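Local structure of hypothetical protein, similar to alpha-acetolactate decarboxylase (1XV2) at residues T16-L21 with E231-A236; F51-A56 with A114-G119; R127-Q132 with T137-S142. The protein probably catalyses the decarboxylation of alpha-acetolactate to acetoin, and binds a zinc ion. All coordinates share one frame; numbering follows the deposited sequence.

Contact 1. Residues T16-L21 with E231-A236; sequences TLMAGL and EEIREA
With CG anti to the carbonyl carbon (chi1 -67°), the selenomethionine Met18 bends at chi2 and again at chi3 (-73°), so that its CE methyl ends against the backbone of Glu232 and Ile233. The motif is a helix-to-helix contact in which one residue of the short helix 14-18 is received by the C-terminal helix 229-236. Met18 CG lies 3.6 Å from Ile233 CG1, the two side chains meeting at a slant, while CE bends on to the helix surface itself, 3.3 Å from Glu232 C and 3.4 Å from Glu232 CB. One turn further on, Ala236 CB stands 3.8 Å from Met18 CE; its small methyl adds to the same apolar surface. The Met18 side chain thus makes all the direct contacts between the segments, and the backbones stay 7.3 Å apart between Met18 CA and Ile233 CA.

Gly20, with positive phi (114°), is the first residue to leave helical angles, in a Schellman motif. Leu139, just before helix 140-143 or at its start, is hydrogen-bonded to the backbone of Met18, and Ala236 packs on Ile140 and Ala143 of that helix. Glu232 contributes a polar margin: its carboxylate is paired with Arg138, which probably favours the ionised form. OE1, the oxygen that takes this salt bridge, also accepts a proton from a water that bridges the segments, 2.7 Å from Glu232 OE1 and donating its other proton to Met18 O at 2.8 Å.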
ATOM      1  N   THR A  16      -1.372  -3.249 -11.178  1.00 13.53           N
ATOM      2  CA  THR A  16      -2.247  -2.586 -12.137  1.00 14.80           C
ATOM      3  C   THR A  16      -1.526  -2.404 -13.473  1.00 15.74           C
ATOM      4  O   THR A  16      -2.152  -2.428 -14.533  1.00 16.04           O
ATOM      5  CB  THR A  16      -2.719  -1.208 -11.605  1.00 14.54           C
ATOM      6  OG1 THR A  16      -3.550  -1.400 -10.451  1.00 15.41           O
ATOM      7  CG2 THR A  16      -3.509  -0.460 -12.669  1.00 14.65           C
ATOM      8  N   LEU A  17      -0.211  -2.213 -13.422  1.00 15.87           N
ATOM      9  CA  LEU A  17       0.563  -2.069 -14.649  1.00 17.14           C
ATOM     10  C   LEU A  17       0.486  -3.425 -15.354  1.00 17.16           C
ATOM     11  O   LEU A  17       0.171  -3.500 -16.540  1.00 18.09           O
ATOM     12  CB  LEU A  17       2.027  -1.728 -14.339  1.00 14.95           C
ATOM     13  CG  LEU A  17       2.898  -1.335 -15.540  1.00 15.29           C
ATOM     14  CD1 LEU A  17       2.560   0.090 -15.957  1.00 12.89           C
ATOM     15  CD2 LEU A  17       4.380  -1.442 -15.180  1.00 15.34           C
HETATM   16  N   MSE A  18       0.761  -4.493 -14.603  1.00 18.15           N
HETATM   17  CA  MSE A  18       0.724  -5.856 -15.136  1.00 19.67           C
HETATM   18  C   MSE A  18      -0.636  -6.169 -15.751  1.00 19.72           C
HETATM   19  O   MSE A  18      -0.737  -6.954 -16.694  1.00 18.16           O
HETATM   20  CB  MSE A  18       1.004  -6.875 -14.025  1.00 22.50           C
HETATM   21  CG  MSE A  18       2.408  -6.846 -13.447  1.00 26.12           C
HETATM   22 SE   MSE A  18       3.782  -7.389 -14.697  1.00 32.64          SE
HETATM   23  CE  MSE A  18       3.430  -9.275 -14.750  1.00 30.40           C
ATOM     24  N   ALA A  19      -1.678  -5.550 -15.205  1.00 20.36           N
ATOM     25  CA  ALA A  19      -3.041  -5.760 -15.678  1.00 21.34           C
ATOM     26  C   ALA A  19      -3.299  -5.170 -17.062  1.00 21.72           C
ATOM     27  O   ALA A  19      -4.316  -5.472 -17.684  1.00 22.03           O
ATOM     28  CB  ALA A  19      -4.030  -5.181 -14.676  1.00 22.34           C
ATOM     29  N   GLY A  20      -2.395  -4.317 -17.539  1.00 21.36           N
ATOM     30  CA  GLY A  20      -2.583  -3.742 -18.859  1.00 21.40           C
ATOM     31  C   GLY A  20      -2.830  -2.247 -18.930  1.00 22.53           C
ATOM     32  O   GLY A  20      -3.039  -1.711 -20.019  1.00 23.57           O
ATOM     33  N   LEU A  21      -2.818  -1.565 -17.790  1.00 21.84           N
ATOM     34  CA  LEU A  21      -3.032  -0.122 -17.789  1.00 21.46           C
ATOM     35  C   LEU A  21      -1.681   0.563 -17.946  1.00 20.51           C
ATOM     36  O   LEU A  21      -1.033   0.935 -16.970  1.00 20.21           O
ATOM     37  CB  LEU A  21      -3.723   0.318 -16.493  1.00 21.32           C
ATOM     38  CG  LEU A  21      -5.211  -0.044 -16.419  1.00 21.26           C
ATOM     39  CD1 LEU A  21      -5.378  -1.547 -16.345  1.00 22.25           C
ATOM     40  CD2 LEU A  21      -5.835   0.612 -15.200  1.00 25.01           C
ATOM     41  N   GLU A 231       1.568 -14.586 -10.243  1.00 34.58           N
ATOM     42  CA  GLU A 231       2.392 -15.516 -11.009  1.00 35.08           C
ATOM     43  C   GLU A 231       3.074 -14.821 -12.185  1.00 34.06           C
ATOM     44  O   GLU A 231       4.217 -15.130 -12.519  1.00 34.86           O
ATOM     45  CB  GLU A 231       1.546 -16.679 -11.538  1.00 37.65           C
ATOM     46  CG  GLU A 231       0.984 -17.616 -10.470  1.00 41.47           C
ATOM     47  CD  GLU A 231      -0.037 -16.946  -9.564  1.00 43.33           C
ATOM     48  OE1 GLU A 231      -1.021 -16.379 -10.087  1.00 43.66           O
ATOM     49  OE2 GLU A 231       0.141 -16.995  -8.327  1.00 45.22           O
ATOM     50  N   GLU A 232       2.369 -13.887 -12.814  1.00 31.98           N
ATOM     51  CA  GLU A 232       2.925 -13.169 -13.952  1.00 30.49           C
ATOM     52  C   GLU A 232       4.089 -12.275 -13.529  1.00 28.93           C
ATOM     53  O   GLU A 232       5.091 -12.173 -14.239  1.00 28.17           O
ATOM     54  CB  GLU A 232       1.841 -12.327 -14.635  1.00 30.95           C
ATOM     55  CG  GLU A 232       0.615 -13.121 -15.065  1.00 32.67           C
ATOM     56  CD  GLU A 232      -0.278 -12.354 -16.025  1.00 32.17           C
ATOM     57  OE1 GLU A 232      -0.533 -11.156 -15.782  1.00 31.97           O
ATOM     58  OE2 GLU A 232      -0.733 -12.956 -17.020  1.00 33.54           O
ATOM     59  N   ILE A 233       3.956 -11.634 -12.371  1.00 27.10           N
ATOM     60  CA  ILE A 233       5.002 -10.758 -11.861  1.00 26.76           C
ATOM     61  C   ILE A 233       6.299 -11.535 -11.643  1.00 28.00           C
ATOM     62  O   ILE A 233       7.394 -11.013 -11.862  1.00 26.23           O
ATOM     63  CB  ILE A 233       4.582 -10.099 -10.526  1.00 25.48           C
ATOM     64  CG1 ILE A 233       3.460  -9.087 -10.774  1.00 24.29           C
ATOM     65  CG2 ILE A 233       5.781  -9.411  -9.878  1.00 26.80           C
ATOM     66  CD1 ILE A 233       2.899  -8.467  -9.505  1.00 21.38           C
ATOM     67  N   ARG A 234       6.169 -12.787 -11.215  1.00 29.27           N
ATOM     68  CA  ARG A 234       7.329 -13.637 -10.963  1.00 31.60           C
ATOM     69  C   ARG A 234       7.986 -14.113 -12.259  1.00 31.65           C
ATOM     70  O   ARG A 234       9.184 -14.390 -12.288  1.00 30.97           O
ATOM     71  CB  ARG A 234       6.911 -14.832 -10.100  1.00 34.36           C
ATOM     72  CG  ARG A 234       6.468 -14.421  -8.697  1.00 38.83           C
ATOM     73  CD  ARG A 234       5.561 -15.455  -8.054  1.00 41.72           C
ATOM     74  NE  ARG A 234       5.060 -14.994  -6.759  1.00 44.79           N
ATOM     75  CZ  ARG A 234       4.100 -15.600  -6.066  1.00 46.11           C
ATOM     76  NH1 ARG A 234       3.524 -16.698  -6.541  1.00 46.10           N
ATOM     77  NH2 ARG A 234       3.713 -15.105  -4.896  1.00 47.17           N
ATOM     78  N   GLU A 235       7.204 -14.196 -13.332  1.00 31.64           N
ATOM     79  CA  GLU A 235       7.737 -14.628 -14.618  1.00 32.38           C
ATOM     80  C   GLU A 235       8.332 -13.446 -15.376  1.00 32.42           C
ATOM     81  O   GLU A 235       9.369 -13.569 -16.032  1.00 32.78           O
ATOM     82  CB  GLU A 235       6.631 -15.253 -15.475  1.00 32.87           C
ATOM     83  CG  GLU A 235       7.133 -15.828 -16.798  1.00 34.04           C
ATOM     84  CD  GLU A 235       6.012 -16.148 -17.774  1.00 34.96           C
ATOM     85  OE1 GLU A 235       5.001 -16.747 -17.351  1.00 35.08           O
ATOM     86  OE2 GLU A 235       6.148 -15.809 -18.970  1.00 36.16           O
ATOM     87  N   ALA A 236       7.671 -12.298 -15.269  1.00 32.64           N
ATOM     88  CA  ALA A 236       8.081 -11.083 -15.963  1.00 32.80           C
ATOM     89  C   ALA A 236       9.313 -10.358 -15.427  1.00 33.25           C
ATOM     90  O   ALA A 236      10.190  -9.971 -16.197  1.00 33.07           O
ATOM     91  CB  ALA A 236       6.908 -10.113 -16.019  1.00 31.24           C
TER
HETATM   92  O   HOH W   1       0.812  -9.250 -17.186  1.00 15.85           O

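Contact 2. Residues F51-A56 with A114-G119; sequences FLDGKA and AVKIYG
Lys116 reaches from strand 113-118 toward the hairpin formed by strands 48-52 and 55-59, and its course explains the whole contact. The CA-CB bond already points at the hairpin, and CG continues outward because it stands opposite the backbone N (chi1 -173°). From CB through CG and CD the chain runs almost fully extended, all later torsions lying close to 180°; this straightness lets the side chain bridge backbones whose nearest CA atoms, those of Leu52 and Lys116, are 9.6 Å apart. CB, CG and CD serve as the shaft, for the first partner across the gap is met at CE, which lies 4.1 Å from Leu52 CD1. The leucine comes across the lysine at about a right angle, so a methyl branch rather than the length of the chain does the touching. At the end, NZ faces Asp53 OD1 in a long salt bridge of 3.6 Å, the aspartate also lying crosswise.

Leu52 and Asp53 are placed by the type I' turn from Leu52 to Lys55, with positive phi at Asp53 and Gly54 and its ends joined by Leu52 N to Lys55 O at 2.9 Å and Lys55 N to Leu52 O at 3.0 Å. The contact therefore joins the hairpin of the seven-stranded mixed sheet to a strand of the other, antiparallel sheet. Leu52 also packs on Val159 of strand 154-163, a neighbour of strand 113-118 in that sheet, and Lys116 on Phe82. With Asp53 exposed and the separation long, the attraction is probably modest, and the crystal neighbour touching Asp53 may affect its position; the CE methylene gives the lysine an apolar footing on buried Leu52.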
ATOM      1  N   PHE A  51      16.170   6.523 -12.077  1.00 20.19           N
ATOM      2  CA  PHE A  51      16.341   7.829 -11.451  1.00 20.83           C
ATOM      3  C   PHE A  51      17.660   7.745 -10.694  1.00 22.03           C
ATOM      4  O   PHE A  51      17.780   6.999  -9.723  1.00 21.94           O
ATOM      5  CB  PHE A  51      15.194   8.126 -10.483  1.00 20.17           C
ATOM      6  CG  PHE A  51      13.867   8.351 -11.160  1.00 18.43           C
ATOM      7  CD1 PHE A  51      13.703   9.384 -12.079  1.00 19.08           C
ATOM      8  CD2 PHE A  51      12.777   7.539 -10.867  1.00 19.30           C
ATOM      9  CE1 PHE A  51      12.472   9.605 -12.698  1.00 17.43           C
ATOM     10  CE2 PHE A  51      11.540   7.753 -11.481  1.00 19.30           C
ATOM     11  CZ  PHE A  51      11.390   8.787 -12.398  1.00 17.31           C
ATOM     12  N   LEU A  52      18.652   8.500 -11.154  1.00 22.57           N
ATOM     13  CA  LEU A  52      19.970   8.477 -10.534  1.00 23.65           C
ATOM     14  C   LEU A  52      20.540   9.877 -10.338  1.00 24.47           C
ATOM     15  O   LEU A  52      20.714  10.625 -11.299  1.00 24.79           O
ATOM     16  CB  LEU A  52      20.920   7.645 -11.396  1.00 22.86           C
ATOM     17  CG  LEU A  52      22.291   7.321 -10.805  1.00 25.44           C
ATOM     18  CD1 LEU A  52      22.121   6.513  -9.525  1.00 23.55           C
ATOM     19  CD2 LEU A  52      23.109   6.547 -11.830  1.00 25.02           C
ATOM     20  N   ASP A  53      20.833  10.218  -9.088  1.00 25.93           N
ATOM     21  CA  ASP A  53      21.385  11.524  -8.755  1.00 28.15           C
ATOM     22  C   ASP A  53      20.508  12.661  -9.281  1.00 28.61           C
ATOM     23  O   ASP A  53      21.008  13.614  -9.878  1.00 28.23           O
ATOM     24  CB  ASP A  53      22.798  11.669  -9.330  1.00 29.99           C
ATOM     25  CG  ASP A  53      23.789  10.688  -8.726  1.00 31.36           C
ATOM     26  OD1 ASP A  53      23.899  10.627  -7.483  1.00 32.04           O
ATOM     27  OD2 ASP A  53      24.471   9.985  -9.501  1.00 33.14           O
ATOM     28  N   GLY A  54      19.200  12.550  -9.067  1.00 28.82           N
ATOM     29  CA  GLY A  54      18.282  13.583  -9.514  1.00 27.99           C
ATOM     30  C   GLY A  54      18.062  13.661 -11.013  1.00 27.86           C
ATOM     31  O   GLY A  54      17.277  14.485 -11.481  1.00 29.19           O
ATOM     32  N   LYS A  55      18.750  12.817 -11.772  1.00 27.30           N
ATOM     33  CA  LYS A  55      18.597  12.811 -13.222  1.00 26.12           C
ATOM     34  C   LYS A  55      17.733  11.621 -13.629  1.00 24.98           C
ATOM     35  O   LYS A  55      17.688  10.613 -12.925  1.00 23.41           O
ATOM     36  CB  LYS A  55      19.967  12.717 -13.899  1.00 28.93           C
ATOM     37  CG  LYS A  55      21.014  13.669 -13.328  1.00 32.20           C
ATOM     38  CD  LYS A  55      20.573  15.121 -13.411  1.00 34.55           C
ATOM     39  CE  LYS A  55      20.404  15.567 -14.856  1.00 37.60           C
ATOM     40  NZ  LYS A  55      21.667  15.428 -15.639  1.00 38.07           N
ATOM     41  N   ALA A  56      17.048  11.737 -14.761  1.00 23.06           N
ATOM     42  CA  ALA A  56      16.187  10.660 -15.235  1.00 22.33           C
ATOM     43  C   ALA A  56      16.708  10.100 -16.550  1.00 21.96           C
ATOM     44  O   ALA A  56      16.782  10.811 -17.546  1.00 24.95           O
ATOM     45  CB  ALA A  56      14.761  11.173 -15.410  1.00 22.10           C
ATOM     46  N   ALA A 114      15.329   0.997   0.304  1.00 14.19           N
ATOM     47  CA  ALA A 114      15.936   1.385  -0.954  1.00 14.54           C
ATOM     48  C   ALA A 114      17.395   0.959  -0.936  1.00 15.94           C
ATOM     49  O   ALA A 114      18.025   0.936   0.118  1.00 15.70           O
ATOM     50  CB  ALA A 114      15.834   2.894  -1.141  1.00 13.27           C
ATOM     51  N   VAL A 115      17.929   0.622  -2.104  1.00 17.58           N
ATOM     52  CA  VAL A 115      19.319   0.212  -2.194  1.00 19.98           C
ATOM     53  C   VAL A 115      20.037   0.888  -3.341  1.00 20.16           C
ATOM     54  O   VAL A 115      19.435   1.266  -4.349  1.00 20.37           O
ATOM     55  CB  VAL A 115      19.461  -1.313  -2.394  1.00 20.92           C
ATOM     56  CG1 VAL A 115      18.795  -2.051  -1.251  1.00 24.94           C
ATOM     57  CG2 VAL A 115      18.858  -1.722  -3.726  1.00 23.07           C
ATOM     58  N   LYS A 116      21.341   1.037  -3.169  1.00 19.59           N
ATOM     59  CA  LYS A 116      22.187   1.633  -4.180  1.00 20.39           C
ATOM     60  C   LYS A 116      23.470   0.824  -4.139  1.00 19.76           C
ATOM     61  O   LYS A 116      24.109   0.715  -3.092  1.00 20.41           O
ATOM     62  CB  LYS A 116      22.469   3.103  -3.863  1.00 21.89           C
ATOM     63  CG  LYS A 116      23.208   3.818  -4.982  1.00 25.24           C
ATOM     64  CD  LYS A 116      23.357   5.307  -4.718  1.00 29.71           C
ATOM     65  CE  LYS A 116      24.017   5.994  -5.906  1.00 32.68           C
ATOM     66  NZ  LYS A 116      24.131   7.469  -5.727  1.00 35.65           N
ATOM     67  N   ILE A 117      23.819   0.232  -5.272  1.00 19.36           N
ATOM     68  CA  ILE A 117      25.018  -0.587  -5.390  1.00 18.39           C
ATOM     69  C   ILE A 117      25.856   0.016  -6.506  1.00 17.48           C
ATOM     70  O   ILE A 117      25.480  -0.064  -7.673  1.00 16.55           O
ATOM     71  CB  ILE A 117      24.648  -2.040  -5.751  1.00 18.41           C
ATOM     72  CG1 ILE A 117      23.679  -2.598  -4.704  1.00 17.64           C
ATOM     73  CG2 ILE A 117      25.907  -2.893  -5.847  1.00 17.54           C
ATOM     74  CD1 ILE A 117      23.014  -3.899  -5.100  1.00 18.83           C
ATOM     75  N   TYR A 118      26.982   0.628  -6.146  1.00 18.80           N
ATOM     76  CA  TYR A 118      27.844   1.269  -7.135  1.00 20.61           C
ATOM     77  C   TYR A 118      29.273   0.739  -7.145  1.00 20.72           C
ATOM     78  O   TYR A 118      29.877   0.542  -6.094  1.00 19.92           O
ATOM     79  CB  TYR A 118      27.891   2.782  -6.903  1.00 22.70           C
ATOM     80  CG  TYR A 118      28.833   3.468  -7.860  1.00 27.53           C
ATOM     81  CD1 TYR A 118      28.473   3.672  -9.193  1.00 27.63           C
ATOM     82  CD2 TYR A 118      30.127   3.815  -7.463  1.00 29.00           C
ATOM     83  CE1 TYR A 118      29.378   4.193 -10.112  1.00 31.20           C
ATOM     84  CE2 TYR A 118      31.042   4.334  -8.375  1.00 31.54           C
ATOM     85  CZ  TYR A 118      30.663   4.518  -9.698  1.00 32.50           C
ATOM     86  OH  TYR A 118      31.578   4.994 -10.613  1.00 35.35           O
ATOM     87  N   GLY A 119      29.810   0.539  -8.344  1.00 21.63           N
ATOM     88  CA  GLY A 119      31.168   0.041  -8.482  1.00 21.66           C
ATOM     89  C   GLY A 119      31.336  -0.746  -9.768  1.00 21.30           C
ATOM     90  O   GLY A 119      30.704  -0.433 -10.779  1.00 19.85           O
TER

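Contact 3. Residues R127-Q132 with T137-S142; sequences RMMPAQ and TRLIDS
Residues 127-132 run as an extended strand end and loop beside helix 140-143 and the residues leading into it, with the nearest CA atoms, those of Pro130 and Ser142, 5.9 Å apart. Gln132 reaches across to Thr137 and Ser142, using both polar atoms of its amide. Its OE1 accepts the backbone N-H of Thr137 at 2.8 Å, the donor lying in the carbonyl plane on a lone pair, and its NE2 donates to Ser142 OG at 2.9 Å along a nearly straight path (171°), with the hydroxyl oxygen in the amide plane. Two bonds pulling on opposite ends fix the rotation of the amide. Ser142 OG in turn gives its proton to a water at a short 2.5 Å, and that water donates to Pro130 O.

This is a loop folding back on the helix that follows it, with four residues between, in the segment after strand 120-127 of the antiparallel sheet; the side chain of Met129 lies about 6 Å from the bound zinc. CG of this selenomethionine lies opposite the backbone N (chi1 -165°), and the chain then bends twice, bringing SE to 3.8 Å from Ser142 CB and CE to 4.1 Å from Leu139 CG. The same CE rests over one face of the Arg127 guanidinium, toward its rim. Arg127 is held by Glu48. Pro130 CG touches Ser142 O at 3.3 Å.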
ATOM      1  N   ARG A 127      17.150  -6.380 -19.000  1.00 12.89           N
ATOM      2  CA  ARG A 127      16.173  -6.457 -20.069  1.00 12.85           C
ATOM      3  C   ARG A 127      15.678  -5.035 -20.278  1.00 13.54           C
ATOM      4  O   ARG A 127      15.788  -4.193 -19.382  1.00 11.34           O
ATOM      5  CB  ARG A 127      15.002  -7.390 -19.710  1.00 14.31           C
ATOM      6  CG  ARG A 127      14.127  -6.963 -18.535  1.00 15.28           C
ATOM      7  CD  ARG A 127      13.034  -5.959 -18.923  1.00 16.28           C
ATOM      8  NE  ARG A 127      12.251  -5.537 -17.759  1.00 15.31           N
ATOM      9  CZ  ARG A 127      11.353  -6.293 -17.134  1.00 16.26           C
ATOM     10  NH1 ARG A 127      11.099  -7.525 -17.560  1.00 16.01           N
ATOM     11  NH2 ARG A 127      10.723  -5.827 -16.062  1.00 14.68           N
HETATM   12  N   MSE A 128      15.178  -4.759 -21.475  1.00 14.37           N
HETATM   13  CA  MSE A 128      14.635  -3.446 -21.789  1.00 17.04           C
HETATM   14  C   MSE A 128      13.212  -3.724 -22.248  1.00 16.60           C
HETATM   15  O   MSE A 128      12.988  -4.174 -23.374  1.00 17.88           O
HETATM   16  CB  MSE A 128      15.440  -2.774 -22.905  1.00 19.83           C
HETATM   17  CG  MSE A 128      16.914  -2.552 -22.577  1.00 21.98           C
HETATM   18 SE   MSE A 128      18.036  -4.058 -23.056  1.00 24.70          SE
HETATM   19  CE  MSE A 128      18.396  -3.599 -24.904  1.00 24.13           C
HETATM   20  N   MSE A 129      12.252  -3.484 -21.361  1.00 16.60           N
HETATM   21  CA  MSE A 129      10.858  -3.750 -21.679  1.00 17.56           C
HETATM   22  C   MSE A 129      10.446  -3.101 -22.995  1.00 17.99           C
HETATM   23  O   MSE A 129      10.546  -1.886 -23.154  1.00 16.47           O
HETATM   24  CB  MSE A 129       9.953  -3.247 -20.549  1.00 19.82           C
HETATM   25  CG  MSE A 129       8.529  -3.796 -20.601  1.00 20.11           C
HETATM   26 SE   MSE A 129       8.451  -5.694 -20.251  1.00 23.54          SE
HETATM   27  CE  MSE A 129       8.309  -5.630 -18.322  1.00 18.81           C
ATOM     28  N   PRO A 130       9.996  -3.913 -23.965  1.00 18.80           N
ATOM     29  CA  PRO A 130       9.573  -3.377 -25.262  1.00 20.97           C
ATOM     30  C   PRO A 130       8.250  -2.624 -25.118  1.00 22.94           C
ATOM     31  O   PRO A 130       7.331  -3.081 -24.435  1.00 22.45           O
ATOM     32  CB  PRO A 130       9.456  -4.626 -26.128  1.00 19.09           C
ATOM     33  CG  PRO A 130       9.031  -5.667 -25.148  1.00 18.77           C
ATOM     34  CD  PRO A 130       9.915  -5.385 -23.953  1.00 18.30           C
ATOM     35  N   ALA A 131       8.163  -1.464 -25.757  1.00 23.50           N
ATOM     36  CA  ALA A 131       6.968  -0.641 -25.681  1.00 25.28           C
ATOM     37  C   ALA A 131       5.756  -1.255 -26.375  1.00 26.06           C
ATOM     38  O   ALA A 131       5.884  -2.024 -27.330  1.00 26.46           O
ATOM     39  CB  ALA A 131       7.256   0.739 -26.265  1.00 25.63           C
ATOM     40  N   GLN A 132       4.576  -0.912 -25.868  1.00 26.32           N
ATOM     41  CA  GLN A 132       3.310  -1.376 -26.429  1.00 26.00           C
ATOM     42  C   GLN A 132       2.581  -0.151 -26.967  1.00 25.32           C
ATOM     43  O   GLN A 132       2.817   0.963 -26.510  1.00 25.13           O
ATOM     44  CB  GLN A 132       2.431  -2.015 -25.349  1.00 24.36           C
ATOM     45  CG  GLN A 132       2.471  -3.533 -25.278  1.00 23.43           C
ATOM     46  CD  GLN A 132       1.393  -4.083 -24.358  1.00 23.03           C
ATOM     47  OE1 GLN A 132       0.212  -3.761 -24.510  1.00 20.79           O
ATOM     48  NE2 GLN A 132       1.792  -4.917 -23.404  1.00 19.42           N
ATOM     49  N   THR A 137      -2.350  -4.512 -23.688  1.00 24.76           N
ATOM     50  CA  THR A 137      -2.622  -5.876 -23.247  1.00 24.80           C
ATOM     51  C   THR A 137      -1.879  -6.057 -21.929  1.00 24.30           C
ATOM     52  O   THR A 137      -1.210  -5.133 -21.461  1.00 24.73           O
ATOM     53  CB  THR A 137      -2.083  -6.929 -24.234  1.00 25.70           C
ATOM     54  OG1 THR A 137      -0.652  -6.844 -24.285  1.00 27.52           O
ATOM     55  CG2 THR A 137      -2.654  -6.704 -25.628  1.00 28.17           C
ATOM     56  N   ARG A 138      -1.988  -7.239 -21.334  1.00 22.48           N
ATOM     57  CA  ARG A 138      -1.300  -7.508 -20.077  1.00 23.18           C
ATOM     58  C   ARG A 138       0.205  -7.400 -20.322  1.00 21.80           C
ATOM     59  O   ARG A 138       0.721  -7.902 -21.319  1.00 21.58           O
ATOM     60  CB  ARG A 138      -1.676  -8.896 -19.555  1.00 23.02           C
ATOM     61  CG  ARG A 138      -3.175  -9.067 -19.324  1.00 25.58           C
ATOM     62  CD  ARG A 138      -3.489 -10.391 -18.650  1.00 28.13           C
ATOM     63  NE  ARG A 138      -2.996 -10.430 -17.278  1.00 29.27           N
ATOM     64  CZ  ARG A 138      -3.523  -9.739 -16.272  1.00 29.73           C
ATOM     65  NH1 ARG A 138      -4.569  -8.950 -16.474  1.00 29.80           N
ATOM     66  NH2 ARG A 138      -2.997  -9.833 -15.059  1.00 30.67           N
ATOM     67  N   LEU A 139       0.901  -6.739 -19.406  1.00 21.57           N
ATOM     68  CA  LEU A 139       2.338  -6.516 -19.530  1.00 21.80           C
ATOM     69  C   LEU A 139       3.185  -7.779 -19.693  1.00 23.05           C
ATOM     70  O   LEU A 139       4.317  -7.716 -20.182  1.00 21.67           O
ATOM     71  CB  LEU A 139       2.836  -5.712 -18.329  1.00 20.34           C
ATOM     72  CG  LEU A 139       4.238  -5.117 -18.457  1.00 21.03           C
ATOM     73  CD1 LEU A 139       4.325  -4.283 -19.728  1.00 19.52           C
ATOM     74  CD2 LEU A 139       4.547  -4.267 -17.239  1.00 19.85           C
ATOM     75  N   ILE A 140       2.641  -8.923 -19.291  1.00 23.97           N
ATOM     76  CA  ILE A 140       3.369 -10.182 -19.401  1.00 25.99           C
ATOM     77  C   ILE A 140       3.720 -10.476 -20.859  1.00 27.53           C
ATOM     78  O   ILE A 140       4.724 -11.136 -21.149  1.00 27.11           O
ATOM     79  CB  ILE A 140       2.540 -11.359 -18.829  1.00 26.17           C
ATOM     80  CG1 ILE A 140       3.370 -12.644 -18.843  1.00 26.82           C
ATOM     81  CG2 ILE A 140       1.260 -11.542 -19.635  1.00 25.77           C
ATOM     82  CD1 ILE A 140       4.631 -12.569 -18.004  1.00 27.17           C
ATOM     83  N   ASP A 141       2.896  -9.974 -21.773  1.00 27.61           N
ATOM     84  CA  ASP A 141       3.113 -10.192 -23.199  1.00 29.13           C
ATOM     85  C   ASP A 141       4.357  -9.459 -23.678  1.00 27.79           C
ATOM     86  O   ASP A 141       5.038  -9.911 -24.595  1.00 26.63           O
ATOM     87  CB  ASP A 141       1.899  -9.727 -24.014  1.00 30.56           C
ATOM     88  CG  ASP A 141       0.624 -10.464 -23.639  1.00 32.87           C
ATOM     89  OD1 ASP A 141       0.674 -11.702 -23.474  1.00 33.05           O
ATOM     90  OD2 ASP A 141      -0.432  -9.805 -23.520  1.00 35.27           O
ATOM     91  N   SER A 142       4.648  -8.321 -23.058  1.00 26.91           N
ATOM     92  CA  SER A 142       5.822  -7.545 -23.429  1.00 25.74           C
ATOM     93  C   SER A 142       7.068  -8.242 -22.909  1.00 25.71           C
ATOM     94  O   SER A 142       8.051  -8.407 -23.637  1.00 26.10           O
ATOM     95  CB  SER A 142       5.733  -6.137 -22.846  1.00 25.31           C
ATOM     96  OG  SER A 142       4.624  -5.445 -23.388  1.00 25.02           O
TER
HETATM   97  O   HOH W   2       4.904  -2.972 -22.925  1.00 22.48           O

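Overall arrangement
Contacts 1 and 3 form one neighbourhood, their centres about 9 Å apart on the same side of the chain's centre. Contact 1 joins an early helix to the C-terminal helix and encloses everything between; contact 2 comes next along the chain and contact 3 after it, both nested inside that span. Arg138 makes a salt bridge to Glu232 and Arg127 probably a hydrogen bond to Ala236 O, joining the residues before helix 140-143 and the end of strand 120-127 to the C-terminal helix near the zinc held by His176, His178 and His189. Contact 2 lies across the molecule, about 24 Å away centre to centre from either, where the two large sheets meet.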